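Local coordinates for uncharacterized protein (Bacillus cereus, PDB 5F2H) that is of unknown function but, as a member of the alpha/beta hydrolase superfamily with an added helical N-terminal domain, probably acts as a hydrolase, at residues 79-84 with 105-110; 25-30 with 58-63; 11-16 with 31-36; 66-71 with 97-102. All coordinates share one frame; numbering follows the deposited sequence.

The four contacts follow successive helices of the N-terminal domain, a helical domain of a TPR-related family. Contacts 3 and 2 share helix 26-37, with centres about 14 Å apart; contacts 2 and 4 share helix 61-74, about 16 Å between centres. Contacts 4 and 1 share helix 97-115, are about 12 Å apart between centres, and touch where Leu84 CD2 lies 3.5 Å from Met68 CE. Contacts 1 and 3 also touch the second subunit. The contact centres lie about 35 to 49 Å from the centre of the chain. The hydrolase-like domain carries a GxSxG pattern around Ser208, consistent with a nucleophile elbow; none of the contacts includes its residues.

Contact 1 of 4, residues 79-84 with 105-110; sequences YGNEYL and LCKERE
The backbones run close where the loop entering helix 81-86 meets the flank of helix 97-115, with the CA atoms of Tyr79 and Cys106 6.0 Å apart and those of Asn81 and Lys107 5.8 Å apart. This is a helix N-terminus packed against a long helix in the helical N-terminal domain, with Gly80 at the N-cap position. Glu110 reaches across on a fully extended chain, CG anti to its backbone N, and sets its carboxylate at the first turn. Asn81 N makes weak bonds to both oxygens, bent at 2.9 Å to Glu110 OE2 and straighter, but longer, to OE1; the negative group is probably favoured by the helix dipole. A water donates both to Glu110 OE2 and to Tyr79 O, joining loop and carboxylate. Deeper in, Cys106 SG accepts a weak bond from Tyr79 N at 3.7 Å, while Leu84 CD1 rests on Cys106 CB. Tyr79 sends its ring the other way: its OH bonds to Ala45 O, and it packs on Phe170 of the second subunit. Asn81 and Lys107 run alongside each other in the same direction, with Asn81 ND2 3.6 Å from Lys107 CE.

Contact 2 of 4, residues 25-30 with 58-63; sequences GSLEAY and AGLEEE
Ala58 CB presses on the backbone of Leu27, 3.7 Å from Leu27 CA, and forms the heart of a surface contact in the helical N-terminal domain, between the start of helix 26-37 and the turn linking helix 44-58 to helix 61-74. Beside it the two leucines cross at about a right angle and meet tip to tip, Leu27 CD1 to Leu60 CD1 at 4.0 Å. The same Leu60 methyl also serves the aromatic partner: Leu60 CD1 sits 4.1 Å above one face of the Tyr30 ring, offset toward the rim. Behind this first shell is the turn itself. Gly59, with a positive phi of 111°, ends helix 44-58 in a Schellman motif; Leu60 then forms the centre of an inverse gamma turn and stands at the N-cap position of the next helix, with its side chain starting out toward helix 26-37. On the opposing side, Gly25 occupies the N-cap position of that helix, and Tyr30, CG anti to the backbone N, carries its ring across to Leu60. Helix 44-58 backs the arrangement, with Leu54 and Ala55 touching Tyr30 and Ala57 touching Ser26. At the phenol end, Tyr30 OH comes within 4.2 Å of Glu63 CB, and the bent Glu63 chain turns its carboxylate plane almost perpendicular to the ring.

Contact 3 of 4, residues 11-16 with 31-36; sequences IQLLNE and TYIMEH
Two side chains with CG anti to the backbone N, Leu13 (chi1 175°) and Tyr32 (chi1 -177°), bring the helices together, while His36 turns its ring back along its own helix with CG anti to the carbonyl carbon. Leu13 carries the centre: its CD1 lies 3.6 Å from His36 CB and also reaches Ile33 CG1 and Tyr32 CE1, both at 4.2 Å. One helical turn on, Glu16 CB meets the end of the tyrosine, 3.6 Å from Tyr32 OH. The aromatic ring is held from its own helix. His36 ND1 donates to Tyr32 O at 2.9 Å, from above the carbonyl plane, and that oxygen also takes the backbone N-H of His36. The same ND1 lies over the centre of the Tyr32 ring, 3.4 Å above its plane, so the imidazole covers one face of the phenol. Met8 touches Leu13, Tyr32 and His36, and Asn15 bonds through ND2 to His294 O of the second subunit. The segment axes approach to 10.2 Å, their directions 163° apart and so nearly antiparallel, and helices 10-23 and 26-37 thereby form a helical hairpin, the antiparallel pairing from which TPR-like domains are built.

Contact 4 of 4, residues 66-71 with 97-102; sequences HVMKEA and EEFHQM
Met102, Met68 and Lys69 bury the most surface here, and the first two, both present as selenomethionine, fill the seam between the helices. Met102, its chain bent at both outer torsions, lays its selenium along the backbone of the opposite helix, 3.7 Å from Lys69 N, and its terminal CE closes on Lys69 CG at 3.5 Å. Met68 runs antiparallel alongside it, and its CG lies 4.0 Å from Met102 SE. Extended beyond CG, Met68 continues to Phe99 in a Met-aromatic contact: its selenium stands 4.9 Å from the centroid of the Phe99 ring, 71° off the ring normal, and its CE reaches Phe99 CE1 at 3.6 Å. The ring is held further by His94, whose own ring meets it at a steep angle, and by Leu93 and Met65. Lys69 lies beside this pair. Its extended chain crosses Met102 and Glu98 obliquely, with Lys69 CE 3.8 Å from Glu98 CG; Lys69 NZ and Glu98 OE2 stay 4.7 Å apart, so the opposite charges may attract weakly without forming a salt bridge. The segment axes pass 10.6 Å apart at 28°. Such near-parallel packing of helices 61-74 and 97-115, separated in the chain by the short helix 81-86, is consistent with the stacked helices of a TPR-like domain.

Contact 1 of 4, residues 79-84 with 105-110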
loop_
_atom_site.group_PDB
_atom_site.type_symbol
_atom_site.label_atom_id
_atom_site.label_comp_id
_atom_site.label_asym_id
_atom_site.label_seq_id
_atom_site.Cartn_x
_atom_site.Cartn_y
_atom_site.Cartn_z
ATOM N N TYR B 79 10.033 35.366 -26.219
ATOM C CA TYR B 79 9.907 35.998 -24.906
ATOM C C TYR B 79 8.893 37.137 -24.962
ATOM O O TYR B 79 8.560 37.628 -26.039
ATOM C CB TYR B 79 11.252 36.521 -24.448
ATOM C CG TYR B 79 12.311 35.439 -24.441
ATOM C CD1 TYR B 79 12.469 34.609 -23.353
ATOM C CD2 TYR B 79 13.130 35.236 -25.534
ATOM C CE1 TYR B 79 13.420 33.607 -23.351
ATOM C CE2 TYR B 79 14.091 34.254 -25.529
ATOM C CZ TYR B 79 14.237 33.441 -24.432
ATOM O OH TYR B 79 15.208 32.453 -24.433
ATOM N N GLY B 80 8.391 37.544 -23.794
ATOM C CA GLY B 80 7.386 38.624 -23.681
ATOM C C GLY B 80 7.729 39.892 -24.432
ATOM O O GLY B 80 8.863 40.354 -24.420
ATOM N N ASN B 81 6.731 40.481 -25.072
ATOM C CA ASN B 81 6.960 41.683 -25.832
ATOM C C ASN B 81 7.343 42.799 -24.913
ATOM O O ASN B 81 8.340 43.480 -25.150
ATOM C CB ASN B 81 5.702 42.104 -26.570
ATOM C CG ASN B 81 5.882 43.406 -27.335
ATOM O OD1 ASN B 81 6.959 43.714 -27.835
ATOM N ND2 ASN B 81 4.804 44.143 -27.479
ATOM N N GLU B 82 6.540 42.991 -23.864
ATOM C CA GLU B 82 6.783 44.068 -22.905
ATOM C C GLU B 82 8.181 43.919 -22.318
ATOM O O GLU B 82 8.947 44.870 -22.275
ATOM C CB GLU B 82 5.689 44.125 -21.844
ATOM C CG GLU B 82 5.752 45.396 -21.004
ATOM C CD GLU B 82 4.498 45.658 -20.172
ATOM O OE1 GLU B 82 3.457 44.975 -20.371
ATOM O OE2 GLU B 82 4.535 46.622 -19.368
ATOM N N TYR B 83 8.521 42.721 -21.883
ATOM C CA TYR B 83 9.850 42.506 -21.382
ATOM C C TYR B 83 10.887 42.939 -22.419
ATOM O O TYR B 83 11.742 43.790 -22.148
ATOM C CB TYR B 83 10.058 41.042 -21.047
ATOM C CG TYR B 83 11.508 40.683 -20.885
ATOM C CD1 TYR B 83 12.203 41.015 -19.729
ATOM C CD2 TYR B 83 12.183 39.983 -21.893
ATOM C CE1 TYR B 83 13.532 40.668 -19.589
ATOM C CE2 TYR B 83 13.511 39.637 -21.760
ATOM C CZ TYR B 83 14.179 39.973 -20.608
ATOM O OH TYR B 83 15.501 39.613 -20.467
ATOM N N LEU B 84 10.799 42.359 -23.608
ATOM C CA LEU B 84 11.727 42.693 -24.672
ATOM C C LEU B 84 11.937 44.162 -24.888
ATOM O O LEU B 84 13.081 44.634 -24.839
ATOM C CB LEU B 84 11.317 42.040 -25.985
ATOM C CG LEU B 84 11.572 40.540 -26.047
ATOM C CD1 LEU B 84 10.943 39.942 -27.290
ATOM C CD2 LEU B 84 13.073 40.243 -25.985
ATOM N N LEU B 105 9.709 38.899 -34.340
ATOM C CA LEU B 105 9.565 37.476 -34.471
ATOM C C LEU B 105 8.934 36.926 -33.212
ATOM O O LEU B 105 8.014 36.119 -33.294
ATOM C CB LEU B 105 10.905 36.835 -34.818
ATOM C CG LEU B 105 10.940 35.329 -35.079
ATOM C CD1 LEU B 105 9.868 34.878 -36.063
ATOM C CD2 LEU B 105 12.339 34.952 -35.560
ATOM N N CYS B 106 9.380 37.394 -32.049
ATOM C CA CYS B 106 8.800 36.946 -30.772
ATOM C C CYS B 106 7.350 37.382 -30.596
ATOM O O CYS B 106 6.526 36.623 -30.096
ATOM C CB CYS B 106 9.584 37.470 -29.576
ATOM S SG CYS B 106 11.246 36.799 -29.384
ATOM N N LYS B 107 7.043 38.611 -30.993
ATOM C CA LYS B 107 5.694 39.130 -30.857
ATOM C C LYS B 107 4.716 38.192 -31.528
ATOM O O LYS B 107 3.670 37.857 -30.984
ATOM C CB LYS B 107 5.579 40.536 -31.440
ATOM C CG LYS B 107 4.156 41.047 -31.299
ATOM C CD LYS B 107 3.931 42.465 -31.811
ATOM C CE LYS B 107 4.690 43.510 -31.012
ATOM N NZ LYS B 107 4.318 44.881 -31.479
ATOM N N GLU B 108 5.067 37.792 -32.734
ATOM C CA GLU B 108 4.276 36.881 -33.516
ATOM C C GLU B 108 4.058 35.583 -32.756
ATOM O O GLU B 108 2.919 35.178 -32.513
ATOM C CB GLU B 108 5.060 36.632 -34.797
ATOM C CG GLU B 108 4.678 35.442 -35.640
ATOM C CD GLU B 108 5.635 35.316 -36.803
ATOM O OE1 GLU B 108 6.164 34.205 -37.038
ATOM O OE2 GLU B 108 5.952 36.370 -37.394
ATOM N N ARG B 109 5.156 34.941 -32.371
ATOM C CA ARG B 109 5.092 33.680 -31.635
ATOM C C ARG B 109 4.329 33.839 -30.335
ATOM O O ARG B 109 3.697 32.897 -29.890
ATOM C CB ARG B 109 6.495 33.133 -31.361
ATOM C CG ARG B 109 7.266 32.751 -32.612
ATOM C CD ARG B 109 8.720 32.432 -32.314
ATOM N NE ARG B 109 9.469 32.122 -33.536
ATOM C CZ ARG B 109 10.794 31.968 -33.601
ATOM N NH1 ARG B 109 11.551 32.142 -32.525
ATOM N NH2 ARG B 109 11.374 31.686 -34.761
ATOM N N GLU B 110 4.387 35.022 -29.728
ATOM C CA GLU B 110 3.684 35.286 -28.466
ATOM C C GLU B 110 2.181 35.405 -28.668
ATOM O O GLU B 110 1.399 34.768 -27.968
ATOM C CB GLU B 110 4.206 36.572 -27.837
ATOM C CG GLU B 110 3.597 36.971 -26.496
ATOM C CD GLU B 110 4.195 38.274 -25.976
ATOM O OE1 GLU B 110 3.859 38.741 -24.852
ATOM O OE2 GLU B 110 5.030 38.842 -26.715
HETATM O O HOH W 1 7.378 39.201 -28.204
#

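Contact 2 of 4, residues 25-30 with 58-63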
loop_
_atom_site.group_PDB
_atom_site.type_symbol
_atom_site.label_atom_id
_atom_site.label_comp_id
_atom_site.label_asym_id
_atom_site.label_seq_id
_atom_site.Cartn_x
_atom_site.Cartn_y
_atom_site.Cartn_z
ATOM N N GLY B 25 29.778 41.657 -10.498
ATOM C CA GLY B 25 29.057 42.371 -11.556
ATOM C C GLY B 25 28.228 41.496 -12.492
ATOM O O GLY B 25 28.081 40.289 -12.287
ATOM N N SER B 26 27.647 42.126 -13.508
ATOM C CA SER B 26 26.860 41.408 -14.505
ATOM C C SER B 26 27.804 40.618 -15.403
ATOM O O SER B 26 27.413 39.669 -16.069
ATOM C CB SER B 26 26.106 42.396 -15.380
ATOM O OG SER B 26 25.358 43.295 -14.582
ATOM N N LEU B 27 29.056 41.059 -15.444
ATOM C CA LEU B 27 30.082 40.411 -16.243
ATOM C C LEU B 27 30.475 39.065 -15.649
ATOM O O LEU B 27 30.557 38.054 -16.348
ATOM C CB LEU B 27 31.311 41.313 -16.318
ATOM C CG LEU B 27 32.482 40.763 -17.125
ATOM C CD1 LEU B 27 32.062 40.425 -18.548
ATOM C CD2 LEU B 27 33.620 41.772 -17.112
ATOM N N GLU B 28 30.667 39.070 -14.338
ATOM C CA GLU B 28 31.079 37.879 -13.615
ATOM C C GLU B 28 29.970 36.855 -13.624
ATOM O O GLU B 28 30.220 35.659 -13.808
ATOM C CB GLU B 28 31.483 38.233 -12.177
ATOM C CG GLU B 28 32.683 39.178 -12.063
ATOM C CD GLU B 28 32.404 40.570 -12.621
ATOM O OE1 GLU B 28 31.217 40.907 -12.862
ATOM O OE2 GLU B 28 33.367 41.347 -12.802
ATOM N N ALA B 29 28.744 37.338 -13.451
ATOM C CA ALA B 29 27.577 36.471 -13.447
ATOM C C ALA B 29 27.412 35.820 -14.819
ATOM O O ALA B 29 26.999 34.663 -14.916
ATOM C CB ALA B 29 26.332 37.256 -13.061
ATOM N N TYR B 30 27.708 36.579 -15.877
ATOM C CA TYR B 30 27.632 36.075 -17.252
ATOM C C TYR B 30 28.687 34.983 -17.392
ATOM O O TYR B 30 28.432 33.892 -17.911
ATOM C CB TYR B 30 27.895 37.200 -18.265
ATOM C CG TYR B 30 28.088 36.682 -19.667
ATOM C CD1 TYR B 30 27.016 36.521 -20.522
ATOM C CD2 TYR B 30 29.351 36.292 -20.109
ATOM C CE1 TYR B 30 27.194 35.997 -21.785
ATOM C CE2 TYR B 30 29.536 35.783 -21.377
ATOM C CZ TYR B 30 28.453 35.636 -22.206
ATOM O OH TYR B 30 28.637 35.129 -23.461
ATOM N N ALA B 58 26.258 43.569 -19.060
ATOM C CA ALA B 58 27.702 43.726 -18.874
ATOM C C ALA B 58 28.377 44.639 -19.911
ATOM O O ALA B 58 29.457 45.182 -19.658
ATOM C CB ALA B 58 28.382 42.361 -18.873
ATOM N N GLY B 59 27.779 44.768 -21.088
ATOM C CA GLY B 59 28.328 45.615 -22.141
ATOM C C GLY B 59 28.832 44.817 -23.313
ATOM O O GLY B 59 29.438 45.373 -24.220
ATOM N N LEU B 60 28.611 43.505 -23.287
ATOM C CA LEU B 60 29.048 42.604 -24.352
ATOM C C LEU B 60 27.901 42.508 -25.320
ATOM O O LEU B 60 27.223 41.491 -25.419
ATOM C CB LEU B 60 29.338 41.229 -23.778
ATOM C CG LEU B 60 30.377 41.188 -22.683
ATOM C CD1 LEU B 60 30.548 39.750 -22.216
ATOM C CD2 LEU B 60 31.679 41.748 -23.227
ATOM N N GLU B 61 27.703 43.601 -26.031
ATOM C CA GLU B 61 26.619 43.741 -26.977
ATOM C C GLU B 61 26.651 42.711 -28.092
ATOM O O GLU B 61 25.618 42.101 -28.402
ATOM C CB GLU B 61 26.659 45.153 -27.550
ATOM C CG GLU B 61 26.566 46.235 -26.483
ATOM C CD GLU B 61 26.730 47.625 -27.051
ATOM O OE1 GLU B 61 26.861 47.768 -28.290
ATOM O OE2 GLU B 61 26.752 48.576 -26.244
ATOM N N GLU B 62 27.828 42.525 -28.683
ATOM C CA GLU B 62 28.013 41.554 -29.772
ATOM C C GLU B 62 27.717 40.122 -29.309
ATOM O O GLU B 62 26.961 39.385 -29.953
ATOM C CB GLU B 62 29.410 41.694 -30.395
ATOM C CG GLU B 62 29.579 43.000 -31.163
ATOM C CD GLU B 62 30.987 43.217 -31.699
ATOM O OE1 GLU B 62 31.953 42.670 -31.116
ATOM O OE2 GLU B 62 31.137 43.987 -32.676
ATOM N N GLU B 63 28.259 39.755 -28.162
ATOM C CA GLU B 63 28.016 38.431 -27.618
ATOM C C GLU B 63 26.511 38.243 -27.497
ATOM O O GLU B 63 25.949 37.310 -28.071
ATOM C CB GLU B 63 28.703 38.241 -26.254
ATOM C CG GLU B 63 30.228 38.244 -26.292
ATOM C CD GLU B 63 30.859 39.531 -26.814
ATOM O OE1 GLU B 63 30.145 40.530 -27.050
ATOM O OE2 GLU B 63 32.098 39.544 -26.996
#

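Contact 3 of 4, residues 11-16 with 31-36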
loop_
_atom_site.group_PDB
_atom_site.type_symbol
_atom_site.label_atom_id
_atom_site.label_comp_id
_atom_site.label_asym_id
_atom_site.label_seq_id
_atom_site.Cartn_x
_atom_site.Cartn_y
_atom_site.Cartn_z
ATOM N N ILE B 11 17.569 24.877 -10.954
ATOM C CA ILE B 11 17.326 25.932 -9.975
ATOM C C ILE B 11 18.596 26.431 -9.276
ATOM O O ILE B 11 18.726 27.635 -8.983
ATOM C CB ILE B 11 16.286 25.490 -8.941
ATOM C CG1 ILE B 11 14.935 25.279 -9.620
ATOM C CG2 ILE B 11 16.142 26.540 -7.863
ATOM C CD1 ILE B 11 13.903 24.654 -8.713
ATOM N N GLN B 12 19.518 25.526 -8.975
ATOM C CA GLN B 12 20.743 25.953 -8.322
ATOM C C GLN B 12 21.485 26.863 -9.276
ATOM O O GLN B 12 21.891 27.969 -8.909
ATOM C CB GLN B 12 21.579 24.764 -7.925
ATOM C CG GLN B 12 20.907 23.933 -6.861
ATOM C CD GLN B 12 21.619 22.642 -6.615
ATOM O OE1 GLN B 12 22.736 22.428 -7.078
ATOM N NE2 GLN B 12 20.972 21.761 -5.882
ATOM N N LEU B 13 21.633 26.418 -10.516
ATOM C CA LEU B 13 22.303 27.230 -11.481
ATOM C C LEU B 13 21.674 28.626 -11.474
ATOM O O LEU B 13 22.366 29.615 -11.243
ATOM C CB LEU B 13 22.177 26.632 -12.884
ATOM C CG LEU B 13 22.768 27.532 -13.983
ATOM C CD1 LEU B 13 24.273 27.714 -13.826
ATOM C CD2 LEU B 13 22.440 26.971 -15.350
ATOM N N LEU B 14 20.362 28.701 -11.704
ATOM C CA LEU B 14 19.678 30.012 -11.742
ATOM C C LEU B 14 19.859 30.856 -10.480
ATOM O O LEU B 14 20.144 32.047 -10.578
ATOM C CB LEU B 14 18.192 29.868 -12.108
ATOM C CG LEU B 14 17.910 29.276 -13.507
ATOM C CD1 LEU B 14 16.430 29.100 -13.705
ATOM C CD2 LEU B 14 18.465 30.117 -14.640
ATOM N N ASN B 15 19.746 30.241 -9.307
ATOM C CA ASN B 15 19.915 30.997 -8.057
ATOM C C ASN B 15 21.326 31.526 -7.875
ATOM O O ASN B 15 21.511 32.699 -7.559
ATOM C CB ASN B 15 19.470 30.198 -6.829
ATOM C CG ASN B 15 17.967 30.012 -6.764
ATOM O OD1 ASN B 15 17.211 30.781 -7.342
ATOM N ND2 ASN B 15 17.530 29.032 -6.003
ATOM N N GLU B 16 22.326 30.679 -8.076
ATOM C CA GLU B 16 23.701 31.152 -7.930
ATOM C C GLU B 16 24.058 32.204 -8.948
ATOM O O GLU B 16 24.778 33.144 -8.655
ATOM C CB GLU B 16 24.724 30.018 -7.964
ATOM C CG GLU B 16 24.840 29.295 -6.645
ATOM C CD GLU B 16 25.563 30.149 -5.609
ATOM O OE1 GLU B 16 25.632 31.387 -5.797
ATOM O OE2 GLU B 16 26.100 29.587 -4.626
ATOM N N THR B 31 29.882 35.299 -16.925
ATOM C CA THR B 31 30.966 34.340 -16.946
ATOM C C THR B 31 30.570 33.114 -16.127
ATOM O O THR B 31 30.877 31.999 -16.523
ATOM C CB THR B 31 32.250 34.941 -16.360
ATOM O OG1 THR B 31 32.717 36.004 -17.201
ATOM C CG2 THR B 31 33.331 33.891 -16.264
ATOM N N TYR B 32 29.868 33.302 -15.008
ATOM C CA TYR B 32 29.484 32.156 -14.168
ATOM C C TYR B 32 28.578 31.176 -14.890
ATOM O O TYR B 32 28.880 29.981 -14.989
ATOM C CB TYR B 32 28.794 32.594 -12.859
ATOM C CG TYR B 32 28.439 31.422 -11.924
ATOM C CD1 TYR B 32 27.230 30.725 -12.052
ATOM C CD2 TYR B 32 29.308 31.016 -10.920
ATOM C CE1 TYR B 32 26.907 29.668 -11.207
ATOM C CE2 TYR B 32 28.997 29.958 -10.078
ATOM C CZ TYR B 32 27.804 29.280 -10.230
ATOM O OH TYR B 32 27.497 28.218 -9.399
ATOM N N ILE B 33 27.459 31.688 -15.389
ATOM C CA ILE B 33 26.497 30.847 -16.083
ATOM C C ILE B 33 27.082 30.187 -17.326
ATOM O O ILE B 33 26.677 29.075 -17.662
ATOM C CB ILE B 33 25.214 31.622 -16.449
ATOM C CG1 ILE B 33 24.093 30.659 -16.862
ATOM C CG2 ILE B 33 25.488 32.662 -17.518
ATOM C CD1 ILE B 33 22.753 31.334 -17.065
HETATM N N MSE B 34 28.018 30.859 -18.004
HETATM C CA MSE B 34 28.632 30.287 -19.202
HETATM C C MSE B 34 29.243 28.954 -18.851
HETATM O O MSE B 34 28.928 27.954 -19.489
HETATM C CB MSE B 34 29.676 31.209 -19.845
HETATM C CG MSE B 34 29.111 32.512 -20.429
HETATM SE SE MSE B 34 27.765 32.153 -21.853
HETATM C CE MSE B 34 28.933 31.363 -23.217
ATOM N N GLU B 35 30.052 28.932 -17.788
ATOM C CA GLU B 35 30.752 27.736 -17.300
ATOM C C GLU B 35 29.890 26.632 -16.665
ATOM O O GLU B 35 30.155 25.435 -16.826
ATOM C CB GLU B 35 31.822 28.159 -16.252
ATOM C CG GLU B 35 32.567 26.980 -15.601
ATOM C CD GLU B 35 33.582 27.365 -14.520
ATOM O OE1 GLU B 35 34.237 28.424 -14.621
ATOM O OE2 GLU B 35 33.765 26.556 -13.580
ATOM N N HIS B 36 28.865 27.017 -15.936
ATOM C CA HIS B 36 28.053 26.032 -15.254
ATOM C C HIS B 36 26.789 25.566 -15.942
ATOM O O HIS B 36 26.241 24.535 -15.572
ATOM C CB HIS B 36 27.738 26.569 -13.867
ATOM C CG HIS B 36 28.961 26.821 -13.046
ATOM N ND1 HIS B 36 29.601 28.043 -13.020
ATOM C CD2 HIS B 36 29.686 25.997 -12.255
ATOM C CE1 HIS B 36 30.659 27.966 -12.233
ATOM N NE2 HIS B 36 30.731 26.737 -11.753
#

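Contact 4 of 4, residues 66-71 with 97-102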
loop_
_atom_site.group_PDB
_atom_site.type_symbol
_atom_site.label_atom_id
_atom_site.label_comp_id
_atom_site.label_asym_id
_atom_site.label_seq_id
_atom_site.Cartn_x
_atom_site.Cartn_y
_atom_site.Cartn_z
ATOM N N HIS B 66 24.349 37.394 -30.836
ATOM C CA HIS B 66 24.343 36.010 -31.352
ATOM C C HIS B 66 23.705 35.017 -30.358
ATOM O O HIS B 66 23.157 33.988 -30.755
ATOM C CB HIS B 66 25.678 35.546 -31.931
ATOM C CG HIS B 66 26.850 35.778 -31.042
ATOM N ND1 HIS B 66 27.743 36.809 -31.244
ATOM C CD2 HIS B 66 27.264 35.131 -29.930
ATOM C CE1 HIS B 66 28.676 36.767 -30.310
ATOM N NE2 HIS B 66 28.403 35.764 -29.495
ATOM N N VAL B 67 23.727 35.346 -29.067
ATOM C CA VAL B 67 23.097 34.495 -28.062
ATOM C C VAL B 67 21.612 34.590 -28.365
ATOM O O VAL B 67 20.936 33.586 -28.520
ATOM C CB VAL B 67 23.377 34.972 -26.626
ATOM C CG1 VAL B 67 22.632 34.117 -25.608
ATOM C CG2 VAL B 67 24.858 34.925 -26.330
HETATM N N MSE B 68 21.135 35.825 -28.492
HETATM C CA MSE B 68 19.742 36.114 -28.802
HETATM C C MSE B 68 19.376 35.418 -30.080
HETATM O O MSE B 68 18.445 34.610 -30.097
HETATM C CB MSE B 68 19.578 37.627 -28.886
HETATM C CG MSE B 68 18.143 38.041 -28.630
HETATM SE SE MSE B 68 18.076 39.917 -28.039
HETATM C CE MSE B 68 16.157 39.952 -27.605
ATOM N N LYS B 69 20.127 35.675 -31.151
ATOM C CA LYS B 69 19.858 35.029 -32.451
ATOM C C LYS B 69 19.672 33.541 -32.331
ATOM O O LYS B 69 18.698 32.990 -32.818
ATOM C CB LYS B 69 20.989 35.249 -33.456
ATOM C CG LYS B 69 21.143 36.656 -33.995
ATOM C CD LYS B 69 22.313 36.737 -34.968
ATOM C CE LYS B 69 22.425 38.125 -35.582
ATOM N NZ LYS B 69 23.586 38.240 -36.506
ATOM N N GLU B 70 20.619 32.882 -31.694
ATOM C CA GLU B 70 20.524 31.447 -31.552
ATOM C C GLU B 70 19.177 31.061 -30.951
ATOM O O GLU B 70 18.353 30.408 -31.598
ATOM C CB GLU B 70 21.683 30.932 -30.708
ATOM C CG GLU B 70 21.684 29.433 -30.513
ATOM C CD GLU B 70 22.896 28.965 -29.719
ATOM O OE1 GLU B 70 23.994 29.497 -29.975
ATOM O OE2 GLU B 70 22.773 28.038 -28.878
ATOM N N ALA B 71 18.949 31.518 -29.727
ATOM C CA ALA B 71 17.721 31.248 -28.992
ATOM C C ALA B 71 16.448 31.414 -29.801
ATOM O O ALA B 71 15.608 30.516 -29.862
ATOM C CB ALA B 71 17.649 32.187 -27.801
ATOM N N GLU B 97 19.501 46.349 -35.906
ATOM C CA GLU B 97 18.311 46.040 -36.684
ATOM C C GLU B 97 17.947 44.580 -36.440
ATOM O O GLU B 97 16.770 44.229 -36.377
ATOM C CB GLU B 97 18.492 46.347 -38.183
ATOM C CG GLU B 97 19.604 45.583 -38.907
ATOM C CD GLU B 97 19.723 45.927 -40.398
ATOM O OE1 GLU B 97 20.822 45.752 -40.983
ATOM O OE2 GLU B 97 18.725 46.403 -40.987
ATOM N N GLU B 98 18.955 43.731 -36.258
ATOM C CA GLU B 98 18.685 42.322 -35.998
ATOM C C GLU B 98 17.831 42.223 -34.748
ATOM O O GLU B 98 17.027 41.308 -34.611
ATOM C CB GLU B 98 19.963 41.448 -35.847
ATOM C CG GLU B 98 20.818 41.161 -37.099
ATOM C CD GLU B 98 21.635 42.332 -37.633
ATOM O OE1 GLU B 98 21.730 43.389 -36.965
ATOM O OE2 GLU B 98 22.241 42.164 -38.716
ATOM N N PHE B 99 18.010 43.171 -33.832
ATOM C CA PHE B 99 17.242 43.178 -32.598
ATOM C C PHE B 99 15.763 43.375 -32.871
ATOM O O PHE B 99 14.938 42.688 -32.285
ATOM C CB PHE B 99 17.743 44.249 -31.637
ATOM C CG PHE B 99 16.975 44.300 -30.350
ATOM C CD1 PHE B 99 17.316 43.467 -29.300
ATOM C CD2 PHE B 99 15.918 45.177 -30.188
ATOM C CE1 PHE B 99 16.611 43.514 -28.110
ATOM C CE2 PHE B 99 15.204 45.215 -29.006
ATOM C CZ PHE B 99 15.550 44.387 -27.966
ATOM N N HIS B 100 15.424 44.305 -33.759
ATOM C CA HIS B 100 14.012 44.548 -34.076
ATOM C C HIS B 100 13.426 43.314 -34.739
ATOM O O HIS B 100 12.259 43.001 -34.535
ATOM C CB HIS B 100 13.811 45.816 -34.910
ATOM C CG HIS B 100 14.319 47.050 -34.230
ATOM N ND1 HIS B 100 15.459 47.706 -34.638
ATOM C CD2 HIS B 100 13.938 47.649 -33.076
ATOM C CE1 HIS B 100 15.702 48.714 -33.821
ATOM N NE2 HIS B 100 14.803 48.692 -32.855
ATOM N N GLN B 101 14.250 42.603 -35.505
ATOM C CA GLN B 101 13.819 41.378 -36.159
ATOM C C GLN B 101 13.364 40.347 -35.137
ATOM O O GLN B 101 12.367 39.640 -35.331
ATOM C CB GLN B 101 14.980 40.755 -36.915
ATOM C CG GLN B 101 14.641 39.407 -37.538
ATOM C CD GLN B 101 15.846 38.746 -38.158
ATOM O OE1 GLN B 101 16.963 39.257 -38.069
ATOM N NE2 GLN B 101 15.634 37.587 -38.760
HETATM N N MSE B 102 14.143 40.214 -34.073
HETATM C CA MSE B 102 13.810 39.251 -33.044
HETATM C C MSE B 102 12.563 39.682 -32.346
HETATM O O MSE B 102 11.646 38.887 -32.178
HETATM C CB MSE B 102 15.007 38.937 -32.186
HETATM C CG MSE B 102 15.674 37.781 -32.925
HETATM SE SE MSE B 102 17.583 37.917 -32.575
HETATM C CE MSE B 102 17.946 38.031 -34.516
#